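Local coordinates for protein putative methyltransferase (Emericella variicolor, PDB 7DMB) that probably acts as a trans-acting methyltransferase in calbistrin biosynthesis and is held here in complex with S-adenosyl-L-homocysteine, at residues 200-205 and 230-235; 277-282 and 300-305; 296-301 and 356-361; 305-310 and 377-382. One frame throughout, in Å; residues are numbered along the deposited sequence.

Contact 1 of 4, residues 200-205 and 230-235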
# COMPACT_ATOMS: atom_id res chain seq x y z
N LEU A 200 -5.19 21.73 11.20
CA LEU A 200 -5.05 21.04 9.92
C LEU A 200 -6.38 20.43 9.48
O LEU A 200 -7.08 19.78 10.26
CB LEU A 200 -3.98 19.95 10.05
CG LEU A 200 -3.13 19.64 8.82
CD1 LEU A 200 -2.25 20.82 8.43
CD2 LEU A 200 -2.29 18.36 9.03
N ARG A 201 -6.73 20.67 8.22
CA ARG A 201 -7.85 19.99 7.57
C ARG A 201 -7.28 18.85 6.73
O ARG A 201 -6.54 19.09 5.77
CB ARG A 201 -8.66 20.99 6.73
CG ARG A 201 -9.20 22.17 7.57
CD ARG A 201 -9.69 23.34 6.72
NE ARG A 201 -8.64 23.88 5.86
CZ ARG A 201 -8.86 24.70 4.83
NH1 ARG A 201 -10.10 25.09 4.55
NH2 ARG A 201 -7.85 25.13 4.08
N ILE A 202 -7.56 17.61 7.13
CA ILE A 202 -6.97 16.42 6.52
C ILE A 202 -8.09 15.59 5.91
O ILE A 202 -9.16 15.43 6.51
CB ILE A 202 -6.19 15.53 7.52
CG1 ILE A 202 -5.05 16.28 8.18
CG2 ILE A 202 -5.60 14.30 6.82
CD1 ILE A 202 -5.30 16.51 9.66
N LEU A 203 -7.83 15.05 4.72
CA LEU A 203 -8.70 14.06 4.09
C LEU A 203 -7.85 12.88 3.69
O LEU A 203 -6.79 13.06 3.08
CB LEU A 203 -9.42 14.64 2.87
CG LEU A 203 -10.50 13.76 2.22
CD1 LEU A 203 -11.73 14.60 1.86
CD2 LEU A 203 -9.95 13.06 1.01
N GLU A 204 -8.27 11.66 4.04
CA GLU A 204 -7.56 10.47 3.57
C GLU A 204 -8.40 9.73 2.52
O GLU A 204 -9.57 9.39 2.78
CB GLU A 204 -7.20 9.53 4.73
CG GLU A 204 -6.58 8.23 4.25
CD GLU A 204 -6.10 7.40 5.40
OE1 GLU A 204 -6.30 7.84 6.56
OE2 GLU A 204 -5.53 6.31 5.15
N ILE A 205 -7.81 9.53 1.34
CA ILE A 205 -8.39 8.73 0.26
C ILE A 205 -8.23 7.25 0.59
O ILE A 205 -7.18 6.84 1.10
CB ILE A 205 -7.72 9.04 -1.10
CG1 ILE A 205 -7.67 10.54 -1.38
CG2 ILE A 205 -8.40 8.27 -2.25
CD1 ILE A 205 -9.00 11.11 -1.67
N SER A 230 -8.03 20.21 12.93
CA SER A 230 -9.41 20.62 13.17
C SER A 230 -10.40 19.55 12.72
O SER A 230 -11.48 19.44 13.31
CB SER A 230 -9.70 21.95 12.44
OG SER A 230 -9.51 21.85 11.04
N SER A 231 -10.03 18.75 11.73
CA SER A 231 -10.98 17.90 11.05
C SER A 231 -10.19 16.81 10.32
O SER A 231 -9.27 17.12 9.56
CB SER A 231 -11.81 18.74 10.07
OG SER A 231 -12.76 17.99 9.36
N TYR A 232 -10.55 15.55 10.55
CA TYR A 232 -10.03 14.43 9.78
C TYR A 232 -11.18 13.80 9.01
O TYR A 232 -12.09 13.23 9.61
CB TYR A 232 -9.34 13.40 10.68
CG TYR A 232 -8.44 12.42 9.94
CD1 TYR A 232 -7.06 12.49 10.09
CD2 TYR A 232 -8.97 11.45 9.09
CE1 TYR A 232 -6.23 11.62 9.42
CE2 TYR A 232 -8.13 10.57 8.41
CZ TYR A 232 -6.76 10.66 8.58
OH TYR A 232 -5.90 9.80 7.92
N VAL A 233 -11.15 13.91 7.68
CA VAL A 233 -12.14 13.27 6.82
C VAL A 233 -11.57 11.92 6.37
O VAL A 233 -10.66 11.85 5.55
CB VAL A 233 -12.54 14.15 5.64
CG1 VAL A 233 -13.64 13.49 4.85
CG2 VAL A 233 -12.98 15.56 6.13
N PHE A 234 -12.09 10.85 6.96
CA PHE A 234 -11.78 9.47 6.60
C PHE A 234 -12.66 9.07 5.42
O PHE A 234 -13.89 9.04 5.56
CB PHE A 234 -12.02 8.58 7.82
CG PHE A 234 -11.67 7.11 7.64
CD1 PHE A 234 -10.59 6.56 8.32
CD2 PHE A 234 -12.46 6.26 6.88
CE1 PHE A 234 -10.27 5.21 8.20
CE2 PHE A 234 -12.16 4.91 6.75
CZ PHE A 234 -11.06 4.38 7.41
N THR A 235 -12.06 8.79 4.27
CA THR A 235 -12.86 8.38 3.11
C THR A 235 -12.34 7.09 2.52
O THR A 235 -11.18 6.70 2.69
CB THR A 235 -12.93 9.46 2.00
OG1 THR A 235 -11.67 9.60 1.33
CG2 THR A 235 -13.36 10.81 2.58
O HOH W 1 -10.62 17.64 7.22
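E204 and Y232 meet across two parallel strands, 200-205 and 231-235, which with helix 211-220 form a beta-alpha-beta unit of the Rossmann-like methyltransferase sheet. The crossover helix covers the face that carries I202, Y232, E204 and F234. The E204 side chain starts with CG anti to the backbone N (chi1 175°) and runs on extended, which carries the carboxylate to the hydroxyl end of the tyrosine, the two side chains crossing obliquely. E204 CB lies 3.5 Å from Y232 OH; E204 CG is 4.0 Å and CD again 3.5 Å from that oxygen. At the tip, OE1 lies in the ring plane at the edge and accepts a hydrogen bond from Y232 OH, with the carboxylate turned 68° from the ring. The modelled separation of E204 OE1 and Y232 OH, 2.4 Å, is very short and its exact value doubtful. T213 OG1 of the crossover helix is a second hydrogen-bond partner of OE1. Over a face of the same ring sits I202 CG2, a CH-pi contact 4.2 Å from the Y232 centroid. On the other face of the sheet L203 CD1 touches V233 CG1 at 3.7 Å, next to Y276. The backbones are laced by I202 N to S231 O, V233 N to I202 O and E204 N to V233 O. Beyond them E204 O takes two donors from one residue, T235 N and T235 OG1, the hydroxyl at 2.6 Å from E204 O. Near the other end, a water donates to I202 O at 2.7 Å and more weakly to S231 O.

Contact 2 of 4, residues 277-282 and 300-305. With SAH (S-adenosyl-L-homocysteine), chain C.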
# COMPACT_ATOMS: atom_id res chain seq x y z
N ASP A 277 -5.86 20.95 3.65
CA ASP A 277 -4.45 21.28 3.70
C ASP A 277 -3.59 20.08 3.32
O ASP A 277 -2.54 20.25 2.69
CB ASP A 277 -4.08 21.77 5.09
CG ASP A 277 -5.01 22.87 5.55
OD1 ASP A 277 -5.11 23.87 4.80
OD2 ASP A 277 -5.66 22.71 6.61
N VAL A 278 -4.00 18.88 3.72
CA VAL A 278 -3.24 17.67 3.46
C VAL A 278 -4.22 16.59 3.02
O VAL A 278 -5.24 16.37 3.67
CB VAL A 278 -2.43 17.20 4.69
CG1 VAL A 278 -1.59 15.96 4.34
CG2 VAL A 278 -1.51 18.32 5.20
N VAL A 279 -3.91 15.93 1.90
CA VAL A 279 -4.62 14.73 1.48
C VAL A 279 -3.68 13.55 1.68
O VAL A 279 -2.53 13.59 1.23
CB VAL A 279 -5.10 14.82 0.01
CG1 VAL A 279 -5.53 13.46 -0.50
CG2 VAL A 279 -6.24 15.83 -0.12
N ILE A 280 -4.16 12.52 2.38
CA ILE A 280 -3.40 11.31 2.64
C ILE A 280 -3.92 10.19 1.73
O ILE A 280 -5.13 10.04 1.56
CB ILE A 280 -3.50 10.87 4.12
CG1 ILE A 280 -3.23 12.04 5.09
CG2 ILE A 280 -2.59 9.67 4.41
CD1 ILE A 280 -1.79 12.35 5.27
N ALA A 281 -3.00 9.40 1.17
CA ALA A 281 -3.39 8.23 0.39
C ALA A 281 -2.32 7.14 0.48
O ALA A 281 -1.16 7.37 0.11
CB ALA A 281 -3.64 8.62 -1.07
N SER A 282 -2.71 5.95 0.96
CA SER A 282 -1.76 4.84 1.08
C SER A 282 -2.28 3.68 0.24
O SER A 282 -3.28 3.04 0.59
CB SER A 282 -1.55 4.43 2.53
OG SER A 282 -0.76 3.26 2.65
N THR A 300 -7.88 19.20 -6.81
CA THR A 300 -9.13 19.93 -6.61
C THR A 300 -9.47 20.08 -5.14
O THR A 300 -9.94 21.14 -4.70
CB THR A 300 -10.27 19.21 -7.36
OG1 THR A 300 -10.06 19.36 -8.77
CG2 THR A 300 -11.63 19.77 -7.00
N LEU A 301 -9.20 19.04 -4.33
CA LEU A 301 -9.51 19.08 -2.91
C LEU A 301 -8.56 19.98 -2.11
O LEU A 301 -8.94 20.46 -1.03
CB LEU A 301 -9.48 17.66 -2.32
CG LEU A 301 -10.61 16.72 -2.75
CD1 LEU A 301 -10.28 15.27 -2.48
CD2 LEU A 301 -11.92 17.11 -2.04
N LEU A 302 -7.35 20.23 -2.61
CA LEU A 302 -6.32 20.89 -1.82
C LEU A 302 -6.37 22.42 -1.93
O LEU A 302 -6.65 22.97 -3.00
CB LEU A 302 -4.94 20.40 -2.26
CG LEU A 302 -4.66 18.96 -1.79
CD1 LEU A 302 -3.48 18.33 -2.54
CD2 LEU A 302 -4.44 18.97 -0.27
N GLN A 303 -6.09 23.09 -0.82
CA GLN A 303 -5.92 24.54 -0.81
C GLN A 303 -4.65 24.88 -1.61
O GLN A 303 -3.86 24.00 -1.91
CB GLN A 303 -5.88 25.09 0.61
CG GLN A 303 -4.67 24.68 1.43
CD GLN A 303 -3.86 25.87 1.91
OE1 GLN A 303 -3.67 26.86 1.20
NE2 GLN A 303 -3.37 25.77 3.15
N PRO A 304 -4.47 26.15 -2.01
CA PRO A 304 -3.36 26.45 -2.96
C PRO A 304 -1.98 26.11 -2.42
O PRO A 304 -1.08 25.84 -3.22
CB PRO A 304 -3.52 27.96 -3.23
CG PRO A 304 -4.51 28.47 -2.22
CD PRO A 304 -5.32 27.32 -1.74
N LYS A 305 -1.79 26.07 -1.10
CA LYS A 305 -0.53 25.64 -0.50
C LYS A 305 -0.59 24.21 0.04
O LYS A 305 0.31 23.80 0.78
CB LYS A 305 -0.12 26.61 0.61
CG LYS A 305 0.24 28.02 0.09
CD LYS A 305 -0.09 29.12 1.10
CE LYS A 305 1.17 29.74 1.70
NZ LYS A 305 0.93 30.35 3.05
N SAH C . -5.39 2.34 2.87
CA SAH C . -5.68 0.88 2.87
CB SAH C . -4.59 0.09 2.14
CG SAH C . -4.76 0.09 0.64
SD SAH C . -6.19 -0.88 0.05
C SAH C . -5.80 0.39 4.32
O SAH C . -6.72 -0.42 4.55
OXT SAH C . -4.99 0.86 5.15
C5' SAH C . -6.91 0.28 -1.14
C4' SAH C . -8.14 0.98 -0.58
O4' SAH C . -8.55 2.01 -1.51
C3' SAH C . -9.34 0.06 -0.39
O3' SAH C . -9.91 0.28 0.89
C2' SAH C . -10.27 0.46 -1.54
O2' SAH C . -11.65 0.30 -1.28
C1' SAH C . -9.93 1.93 -1.73
N9 SAH C . -10.20 2.41 -3.08
C8 SAH C . -10.08 1.68 -4.23
N7 SAH C . -10.38 2.35 -5.31
C5 SAH C . -10.73 3.61 -4.85
C6 SAH C . -11.15 4.77 -5.52
N6 SAH C . -11.29 4.85 -6.84
N1 SAH C . -11.42 5.87 -4.76
C2 SAH C . -11.27 5.77 -3.44
N3 SAH C . -10.88 4.73 -2.70
C4 SAH C . -10.62 3.66 -3.48
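The end of helix 291-301 and the short strand 302-303 after it fold back over the start of strand 276-282, where L302 packs on V279 and Q303 bonds to D277. The leucine touches with one branch: L302 CD2 lies 3.6 Å from V279 CG2, and the same methyl reaches the D277 carbonyl oxygen at 3.7 Å. L301 adds a looser touch, its CB 4.3 Å from V279 CG2. This is the return limb of a beta-alpha-beta crossover in the methyltransferase sheet: strand 276-282 leads into the helix, and the chain comes back as strand 306-313 beside it. Q303 NE2 donates to D277 OD1 over 3.1 Å, meeting the oxygen on its anti side and 25° out of the carboxylate plane, the amide and carboxylate planes 75° apart. D277 OD1 has a second partner in R201 of the neighbouring strand, a salt bridge, so an amide and a guanidinium share that oxygen. At the other end of the Q303 amide, OE1 takes the K305 N-H from above its carbonyl plane, 3.1 Å from K305 N. At the far end of the strand, S282 O accepts a hydrogen bond from the amino N of S-adenosyl-L-homocysteine at 3.2 Å.

Contact 3 of 4, residues 296-301 and 356-361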
# COMPACT_ATOMS: atom_id res chain seq x y z
N LYS A 296 -5.39 14.98 -10.48
CA LYS A 296 -6.13 16.23 -10.65
C LYS A 296 -7.31 16.31 -9.69
O LYS A 296 -7.69 17.41 -9.24
CB LYS A 296 -6.63 16.40 -12.09
CG LYS A 296 -5.54 16.60 -13.15
CD LYS A 296 -6.13 16.67 -14.57
CE LYS A 296 -5.05 17.00 -15.61
NZ LYS A 296 -5.61 17.33 -16.94
N ASN A 297 -7.93 15.17 -9.38
CA ASN A 297 -9.02 15.18 -8.41
C ASN A 297 -8.50 15.40 -7.00
O ASN A 297 -9.16 16.07 -6.19
CB ASN A 297 -9.83 13.89 -8.51
CG ASN A 297 -10.67 13.83 -9.78
OD1 ASN A 297 -11.05 14.87 -10.35
ND2 ASN A 297 -10.96 12.62 -10.25
N VAL A 298 -7.31 14.87 -6.68
CA VAL A 298 -6.69 15.20 -5.39
C VAL A 298 -6.39 16.69 -5.31
O VAL A 298 -6.59 17.32 -4.26
CB VAL A 298 -5.42 14.35 -5.17
CG1 VAL A 298 -4.68 14.84 -3.94
CG2 VAL A 298 -5.78 12.88 -5.01
N ARG A 299 -5.89 17.29 -6.40
CA ARG A 299 -5.53 18.70 -6.38
C ARG A 299 -6.76 19.58 -6.19
O ARG A 299 -6.71 20.61 -5.49
CB ARG A 299 -4.82 19.10 -7.68
CG ARG A 299 -4.40 20.58 -7.72
CD ARG A 299 -4.37 21.11 -9.13
NE ARG A 299 -3.30 22.08 -9.35
CZ ARG A 299 -3.47 23.40 -9.37
NH1 ARG A 299 -4.68 23.92 -9.17
NH2 ARG A 299 -2.43 24.21 -9.57
N THR A 300 -7.88 19.20 -6.81
CA THR A 300 -9.13 19.93 -6.61
C THR A 300 -9.47 20.08 -5.14
O THR A 300 -9.94 21.14 -4.70
CB THR A 300 -10.27 19.21 -7.36
OG1 THR A 300 -10.06 19.36 -8.77
CG2 THR A 300 -11.63 19.77 -7.00
N LEU A 301 -9.20 19.04 -4.33
CA LEU A 301 -9.51 19.08 -2.91
C LEU A 301 -8.56 19.98 -2.11
O LEU A 301 -8.94 20.46 -1.03
CB LEU A 301 -9.48 17.66 -2.32
CG LEU A 301 -10.61 16.72 -2.75
CD1 LEU A 301 -10.28 15.27 -2.48
CD2 LEU A 301 -11.92 17.11 -2.04
N ALA A 356 -0.49 16.80 -13.46
CA ALA A 356 -1.75 17.01 -12.76
C ALA A 356 -1.81 18.33 -12.00
O ALA A 356 -2.77 18.56 -11.25
CB ALA A 356 -2.00 15.86 -11.78
N GLY A 357 -0.81 19.19 -12.13
CA GLY A 357 -0.79 20.44 -11.42
C GLY A 357 -0.09 20.45 -10.07
O GLY A 357 -0.32 21.38 -9.29
N PHE A 358 0.72 19.44 -9.76
CA PHE A 358 1.62 19.51 -8.62
C PHE A 358 3.01 19.90 -9.10
O PHE A 358 3.32 19.81 -10.28
CB PHE A 358 1.67 18.16 -7.88
CG PHE A 358 0.35 17.73 -7.28
CD1 PHE A 358 0.10 17.91 -5.93
CD2 PHE A 358 -0.61 17.11 -8.06
CE1 PHE A 358 -1.10 17.50 -5.36
CE2 PHE A 358 -1.82 16.69 -7.50
CZ PHE A 358 -2.06 16.88 -6.16
N GLU A 359 3.86 20.35 -8.16
CA GLU A 359 5.26 20.68 -8.45
C GLU A 359 6.11 19.41 -8.55
O GLU A 359 7.21 19.36 -8.01
CB GLU A 359 5.85 21.59 -7.37
CG GLU A 359 5.07 22.86 -7.07
CD GLU A 359 5.70 23.70 -5.95
OE1 GLU A 359 5.34 24.90 -5.83
OE2 GLU A 359 6.55 23.16 -5.19
N GLY A 360 5.60 18.38 -9.23
CA GLY A 360 6.30 17.13 -9.12
C GLY A 360 6.37 16.68 -7.67
O GLY A 360 5.61 17.13 -6.79
N LEU A 361 7.32 15.78 -7.42
CA LEU A 361 7.59 15.36 -6.06
C LEU A 361 8.23 16.50 -5.27
O LEU A 361 8.93 17.36 -5.82
CB LEU A 361 8.51 14.13 -6.05
CG LEU A 361 7.92 12.77 -6.42
CD1 LEU A 361 9.03 11.73 -6.56
CD2 LEU A 361 6.90 12.31 -5.37
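R299 NE donates to G357 O over 3.1 Å, the hydrogen bond that ties helix 291-301 to the turn ahead of strand 358-366. The N-H points almost straight at the oxygen (163°), which lies near the guanidinium plane at its edge. From the carbonyl's side the donor stands above the C=O plane, 38° out of it and not on a lone pair. R299 sets out with CG anti to its own N (chi1 -179°) and bends further along, where CD passes 3.7 Å from A356 O and NE comes over the glycine, 3.6 Å from G357 CA. G357 has positive phi and closes helix 346-355 as a Schellman motif, so the arginine is bonded to the residue that ends that helix. Beside it the contact is apolar. A356 CB fits against the start of the helix segment, 3.7 Å from K296 N, and K296 CG lies alongside at 3.9 Å from A356 CB before its extended chain runs on. F358 brings its ring tip to the helix: F358 CZ is 4.0 Å from V298 CG1, the methyl lying near the ring plane at its edge, and 3.9 Å from R299 CB, which approaches obliquely. Around this contact, L295 packs on both A356 and F358, and L353 of helix 346-355 touches F358. Strand 375-382 lies alongside, with A380 against F358, V382 against R299, and E359 bonded through its backbone to R381. Helix 291-301 thus rests against both strands and the end of helix 346-355.

Contact 4 of 4, residues 305-310 and 377-382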
# COMPACT_ATOMS: atom_id res chain seq x y z
N LYS A 305 -1.79 26.07 -1.10
CA LYS A 305 -0.53 25.64 -0.50
C LYS A 305 -0.59 24.21 0.04
O LYS A 305 0.31 23.80 0.78
CB LYS A 305 -0.12 26.61 0.61
CG LYS A 305 0.24 28.02 0.09
CD LYS A 305 -0.09 29.12 1.10
CE LYS A 305 1.17 29.74 1.70
NZ LYS A 305 0.93 30.35 3.05
N GLY A 306 -1.61 23.43 -0.32
CA GLY A 306 -1.79 22.11 0.25
C GLY A 306 -0.83 21.05 -0.31
O GLY A 306 -0.09 21.28 -1.27
N PHE A 307 -0.87 19.87 0.32
CA PHE A 307 0.06 18.78 0.05
C PHE A 307 -0.69 17.47 -0.11
O PHE A 307 -1.66 17.20 0.61
CB PHE A 307 1.10 18.60 1.18
CG PHE A 307 2.27 19.55 1.11
CD1 PHE A 307 3.42 19.22 0.40
CD2 PHE A 307 2.23 20.77 1.76
CE1 PHE A 307 4.49 20.08 0.35
CE2 PHE A 307 3.29 21.64 1.71
CZ PHE A 307 4.42 21.30 1.01
N LEU A 308 -0.22 16.65 -1.04
CA LEU A 308 -0.56 15.24 -1.10
C LEU A 308 0.57 14.44 -0.45
O LEU A 308 1.74 14.59 -0.84
CB LEU A 308 -0.77 14.78 -2.54
CG LEU A 308 -0.75 13.26 -2.74
CD1 LEU A 308 -1.90 12.58 -2.00
CD2 LEU A 308 -0.78 12.95 -4.22
N PHE A 309 0.24 13.63 0.54
CA PHE A 309 1.18 12.64 1.05
C PHE A 309 0.70 11.28 0.56
O PHE A 309 -0.39 10.83 0.92
CB PHE A 309 1.31 12.67 2.57
CG PHE A 309 2.07 11.50 3.11
CD1 PHE A 309 3.43 11.39 2.91
CD2 PHE A 309 1.42 10.48 3.77
CE1 PHE A 309 4.13 10.29 3.37
CE2 PHE A 309 2.12 9.40 4.25
CZ PHE A 309 3.48 9.30 4.03
N ASN A 310 1.52 10.65 -0.27
CA ASN A 310 1.13 9.47 -1.04
C ASN A 310 2.10 8.33 -0.73
O ASN A 310 3.29 8.39 -1.08
CB ASN A 310 1.10 9.80 -2.53
CG ASN A 310 0.51 8.69 -3.39
OD1 ASN A 310 -0.34 7.91 -2.95
ND2 ASN A 310 0.97 8.62 -4.63
N ASN A 377 7.31 6.74 0.34
CA ASN A 377 6.53 7.77 1.05
C ASN A 377 6.80 9.10 0.36
O ASN A 377 7.87 9.69 0.55
CB ASN A 377 6.91 7.84 2.53
CG ASN A 377 6.62 6.54 3.29
OD1 ASN A 377 5.47 6.25 3.64
ND2 ASN A 377 7.67 5.75 3.53
N MET A 378 5.83 9.57 -0.42
CA MET A 378 6.01 10.72 -1.31
C MET A 378 5.17 11.91 -0.83
O MET A 378 3.98 11.77 -0.55
CB MET A 378 5.62 10.36 -2.74
CG MET A 378 6.49 9.30 -3.37
SD MET A 378 5.81 8.65 -4.90
CE MET A 378 4.65 7.44 -4.28
N LEU A 379 5.80 13.08 -0.78
CA LEU A 379 5.10 14.33 -0.49
C LEU A 379 5.16 15.21 -1.74
O LEU A 379 6.22 15.37 -2.34
CB LEU A 379 5.71 15.04 0.72
CG LEU A 379 4.93 16.22 1.31
CD1 LEU A 379 3.52 15.83 1.75
CD2 LEU A 379 5.70 16.83 2.49
N ALA A 380 4.01 15.72 -2.15
CA ALA A 380 3.93 16.56 -3.34
C ALA A 380 3.10 17.79 -3.00
O ALA A 380 2.12 17.68 -2.25
CB ALA A 380 3.32 15.82 -4.51
N ARG A 381 3.51 18.93 -3.54
CA ARG A 381 2.88 20.22 -3.29
C ARG A 381 2.09 20.67 -4.51
O ARG A 381 2.49 20.44 -5.65
CB ARG A 381 3.93 21.29 -2.95
CG ARG A 381 3.37 22.56 -2.36
CD ARG A 381 4.46 23.54 -1.92
NE ARG A 381 4.12 24.08 -0.61
CZ ARG A 381 3.90 25.36 -0.33
NH1 ARG A 381 3.98 26.29 -1.28
NH2 ARG A 381 3.58 25.69 0.90
N VAL A 382 0.96 21.34 -4.25
CA VAL A 382 0.20 21.92 -5.35
C VAL A 382 1.06 22.96 -6.06
O VAL A 382 1.80 23.72 -5.42
CB VAL A 382 -1.10 22.55 -4.81
CG1 VAL A 382 -1.83 23.29 -5.93
CG2 VAL A 382 -2.00 21.47 -4.18
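R381 CG sits over one face of the F307 ring, a CH-pi contact 4.0 Å from the F307 centroid and 23° off the ring normal. A chi1 of -167° swings R381 CG away from the backbone N and over the phenyl, and the chain then carries the guanidinium past the ring tip, R381 NE 3.2 Å from F307 CZ. The two planes stand 61° apart there, and the phenyl lies at the guanidinium's edge. L379 fills in next to them, its CG 3.5 Å from F307 CD1, while L379 CD1 turns to F309 CB at 3.9 Å. Further along the same face, F309 lies side by side with N377, ring and amide planes practically parallel, and F309 CE1 is 3.8 Å from N377 CB. The opposite face carries L308, A380, N310 and M378; the methionine's CE reaches N310 O at 3.6 Å. These are antiparallel strands: A380 and L308 exchange backbone hydrogen bonds, as do M378 and N310, and V382 N donates to G306 O. Strand 375-382 is the antiparallel member that enters between 306-313 and 358-366, giving the 3-2-1-4-5-7-6 order of class I methyltransferases. K305 O lies over one face of the R381 guanidinium, and R381 NH2 makes weak hydrogen bonds to L34 O and Q35 O. N377 is held at both ends of its amide, OD1 by Q311 and ND2 by G365 O and S184 OG. Outward, H362 meets F307 edge to face, while on the L308 side L353 packs on both L308 and A380, and W349 on N310 and M378.

How the contacts relate
All four contacts belong to one sheet and its covering helices. Contacts 1 and 4 pair neighbouring strands, parallel in the first and antiparallel in the second, and strand 276-282 of contact 2 lies between them, bonded to 200-205 on one side and 306-313 on the other. Contacts 2 and 3 both use helix 291-301 and share T300 and L301. Contacts 1, 2 and 4 are buried; contact 3 is partly so, with the exposed K296 at its margin. Backbone bonding dominates 1 and 4, whereas 2 and 3 each rest on one side-chain hydrogen bond plus apolar packing. Contacts 1 and 2 reach S-adenosyl-L-homocysteine, through I205 and S282.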